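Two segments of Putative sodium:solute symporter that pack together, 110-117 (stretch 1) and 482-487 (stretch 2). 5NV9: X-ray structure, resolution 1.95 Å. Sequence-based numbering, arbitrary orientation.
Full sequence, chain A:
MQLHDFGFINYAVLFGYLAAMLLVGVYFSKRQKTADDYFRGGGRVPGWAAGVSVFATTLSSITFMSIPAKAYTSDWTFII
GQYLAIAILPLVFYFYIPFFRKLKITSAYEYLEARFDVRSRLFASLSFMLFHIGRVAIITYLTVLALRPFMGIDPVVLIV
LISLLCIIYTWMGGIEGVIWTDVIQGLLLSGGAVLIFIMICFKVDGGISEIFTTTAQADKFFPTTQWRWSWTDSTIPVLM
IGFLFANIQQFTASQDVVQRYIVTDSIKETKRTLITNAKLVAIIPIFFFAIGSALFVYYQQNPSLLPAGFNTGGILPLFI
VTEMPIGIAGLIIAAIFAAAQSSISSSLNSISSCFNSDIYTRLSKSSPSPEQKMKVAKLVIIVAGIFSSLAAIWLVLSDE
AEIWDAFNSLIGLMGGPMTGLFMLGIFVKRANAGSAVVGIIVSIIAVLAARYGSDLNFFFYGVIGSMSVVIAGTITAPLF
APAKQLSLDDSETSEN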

# COMPACT_ATOMS: atom_id res chain seq x y z
N GLU A 110 11.19 13.77 8.58
CA GLU A 110 11.95 15.02 8.79
C GLU A 110 11.03 16.14 9.20
O GLU A 110 11.44 17.00 9.96
N TYR A 111 9.81 16.16 8.67
CA TYR A 111 8.83 17.15 9.12
C TYR A 111 8.68 17.12 10.67
O TYR A 111 8.60 18.19 11.30
N LEU A 112 8.62 15.91 11.25
CA LEU A 112 8.40 15.73 12.68
C LEU A 112 9.55 16.28 13.54
O LEU A 112 9.28 16.81 14.62
N GLU A 113 10.78 16.21 13.05
CA GLU A 113 11.87 16.85 13.75
C GLU A 113 11.76 18.35 13.58
O GLU A 113 11.89 19.08 14.57
N ALA A 114 11.49 18.84 12.39
CA ALA A 114 11.28 20.28 12.20
C ALA A 114 10.15 20.88 13.04
O ALA A 114 10.27 21.99 13.51
N ARG A 115 9.04 20.14 13.22
CA ARG A 115 7.86 20.61 13.94
C ARG A 115 8.00 20.40 15.44
O ARG A 115 7.54 21.24 16.24
N PHE A 116 8.59 19.24 15.81
CA PHE A 116 8.69 18.76 17.16
C PHE A 116 10.15 18.53 17.54
O PHE A 116 10.95 19.51 17.71
N ASP A 117 10.57 17.29 17.65
CA ASP A 117 12.03 17.05 17.76
C ASP A 117 12.38 15.66 17.20
O ASP A 117 11.52 15.02 16.60
N PRO A 482 7.02 26.51 24.97
CA PRO A 482 6.20 26.87 23.83
C PRO A 482 6.62 26.21 22.51
O PRO A 482 7.80 25.94 22.29
N ALA A 483 5.64 26.02 21.64
CA ALA A 483 5.83 25.27 20.36
C ALA A 483 6.83 25.93 19.45
O ALA A 483 6.91 27.14 19.46
N LYS A 484 7.57 25.13 18.65
CA LYS A 484 8.39 25.70 17.62
C LYS A 484 7.49 26.32 16.58
O LYS A 484 6.37 25.86 16.35
N GLN A 485 7.97 27.41 16.01
CA GLN A 485 7.15 28.26 15.16
C GLN A 485 6.86 27.58 13.78
O GLN A 485 5.70 27.34 13.46
N LEU A 486 7.90 27.26 13.00
CA LEU A 486 7.78 26.66 11.63
C LEU A 486 6.84 27.40 10.63
O LEU A 486 5.76 26.94 10.34
N SER A 487 7.29 28.51 10.05
CA SER A 487 6.41 29.35 9.23
C SER A 487 6.50 29.12 7.72
O SER A 487 7.42 29.60 7.08

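This is a small contact in which an irregular segment lies against the end of a helix, held by a lysine that donates hydrogen bonds to two backbone carbonyls and by a leucine packed on the helix side. The two stretches bury 339 Å² between them.

Residues 110-115 are helical, and Phe116 is the first residue to leave helical geometry. Glu113 O, near this end, lacks the amide partner of a further helical turn. Lys484 supplies a donor instead. Its CA-to-CB bond points toward stretch 1, and the chain runs out with chi1 m, chi2 t, chi3 m and chi4 t. Lys484 NZ donates to Glu113 O at 3.2 Å. Phe116 O accepts the shorter bond from Lys484 NZ, at 2.6 Å. Both bonds go to main-chain oxygens. The CE methylene of Lys484 rests 3.3 Å from Ala114 O.

Leu486 also points toward the helix, with chi1 t and chi2 p. Both methyls of Leu486, CD1 and CD2, lie 4.2 Å from Ala114 CB. Leu486 CD2 also lies 3.9 Å from Tyr111 CE1 and 4.0 Å from Arg115 CA. Tyr111 (chi1 t) leaves its backbone sideways, but its ring end comes nearer, and the methyl meets the ring obliquely.

Arg115 points away overall, though Arg115 CB is 4.2 Å from Leu486 CD2. Its end comes nearer, with chi1 t, chi2 p and chi3 t. Arg115 NH1 comes within 4.2 Å of Ala483 CB, which points toward stretch 1. The guanidinium nitrogens are hydrogen-bonded elsewhere in the structure.

Water 1 joins the two backbones. It donates to Arg115 O at 2.7 Å and accepts from Lys484 N at 2.9 Å. The bridge falls where the chains run close, with Arg115 CA and Lys484 CA 6.3 Å apart.

The CA-to-CB bonds of Leu112, Glu113 and Phe116 point away from stretch 2, as that of Gln485 does from stretch 1.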

# COMPACT_ATOMS: atom_id res chain seq x y z
CB GLU A 110 12.68 15.47 7.51
CG GLU A 110 13.82 14.58 7.06
CD GLU A 110 14.32 14.85 5.62
OE1 GLU A 110 14.31 16.00 5.14
OE2 GLU A 110 14.76 13.90 4.96
CB TYR A 111 7.47 16.96 8.43
CG TYR A 111 6.38 17.71 9.12
CD1 TYR A 111 6.23 19.07 8.89
CD2 TYR A 111 5.53 17.07 10.07
CE1 TYR A 111 5.26 19.79 9.57
CE2 TYR A 111 4.58 17.79 10.76
CZ TYR A 111 4.44 19.15 10.51
OH TYR A 111 3.47 19.88 11.17
CB LEU A 112 8.12 14.28 13.06
CG LEU A 112 6.86 13.60 12.45
CD1 LEU A 112 6.80 12.13 12.85
CD2 LEU A 112 5.57 14.32 12.80
CB GLU A 113 13.25 16.36 13.32
CG GLU A 113 14.37 17.17 13.96
CD GLU A 113 15.68 16.43 14.11
OE1 GLU A 113 15.94 15.42 13.42
OE2 GLU A 113 16.46 16.85 14.99
CB ALA A 114 11.02 20.59 10.73
CB ARG A 115 6.62 19.84 13.43
CG ARG A 115 5.32 20.12 14.14
CD ARG A 115 4.97 21.61 14.02
NE ARG A 115 3.74 21.89 14.71
CZ ARG A 115 3.64 22.13 16.01
NH1 ARG A 115 4.73 22.17 16.74
NH2 ARG A 115 2.46 22.33 16.56
CB PHE A 116 7.84 17.47 17.33
CG PHE A 116 6.36 17.70 17.18
CD1 PHE A 116 5.73 18.72 17.88
CD2 PHE A 116 5.57 16.87 16.37
CE1 PHE A 116 4.35 18.94 17.75
CE2 PHE A 116 4.22 17.06 16.26
CZ PHE A 116 3.60 18.11 16.94
CB ASP A 117 12.50 17.27 19.20
CG ASP A 117 11.97 16.23 20.14
OD1 ASP A 117 11.31 15.29 19.69
OD2 ASP A 117 12.20 16.37 21.36
CB PRO A 482 6.34 28.40 23.76
CG PRO A 482 6.48 28.80 25.19
CD PRO A 482 7.38 27.72 25.75
CB ALA A 483 4.53 25.17 19.64
CB LYS A 484 9.34 24.68 17.01
CG LYS A 484 10.33 24.15 18.03
CD LYS A 484 11.54 23.56 17.38
CE LYS A 484 11.19 22.30 16.63
NZ LYS A 484 12.40 21.43 16.64
CB GLN A 485 7.82 29.66 15.07
CG GLN A 485 7.49 30.53 13.87
CD GLN A 485 6.02 30.79 13.71
OE1 GLN A 485 5.21 30.44 14.57
NE2 GLN A 485 5.66 31.46 12.62
CB LEU A 486 7.43 25.15 11.73
CG LEU A 486 7.87 24.31 10.51
CD1 LEU A 486 9.38 24.40 10.31
CD2 LEU A 486 7.45 22.84 10.62
CB SER A 487 6.71 30.82 9.52
OG SER A 487 8.09 31.09 9.38
O HOH W 1 7.31 22.24 18.79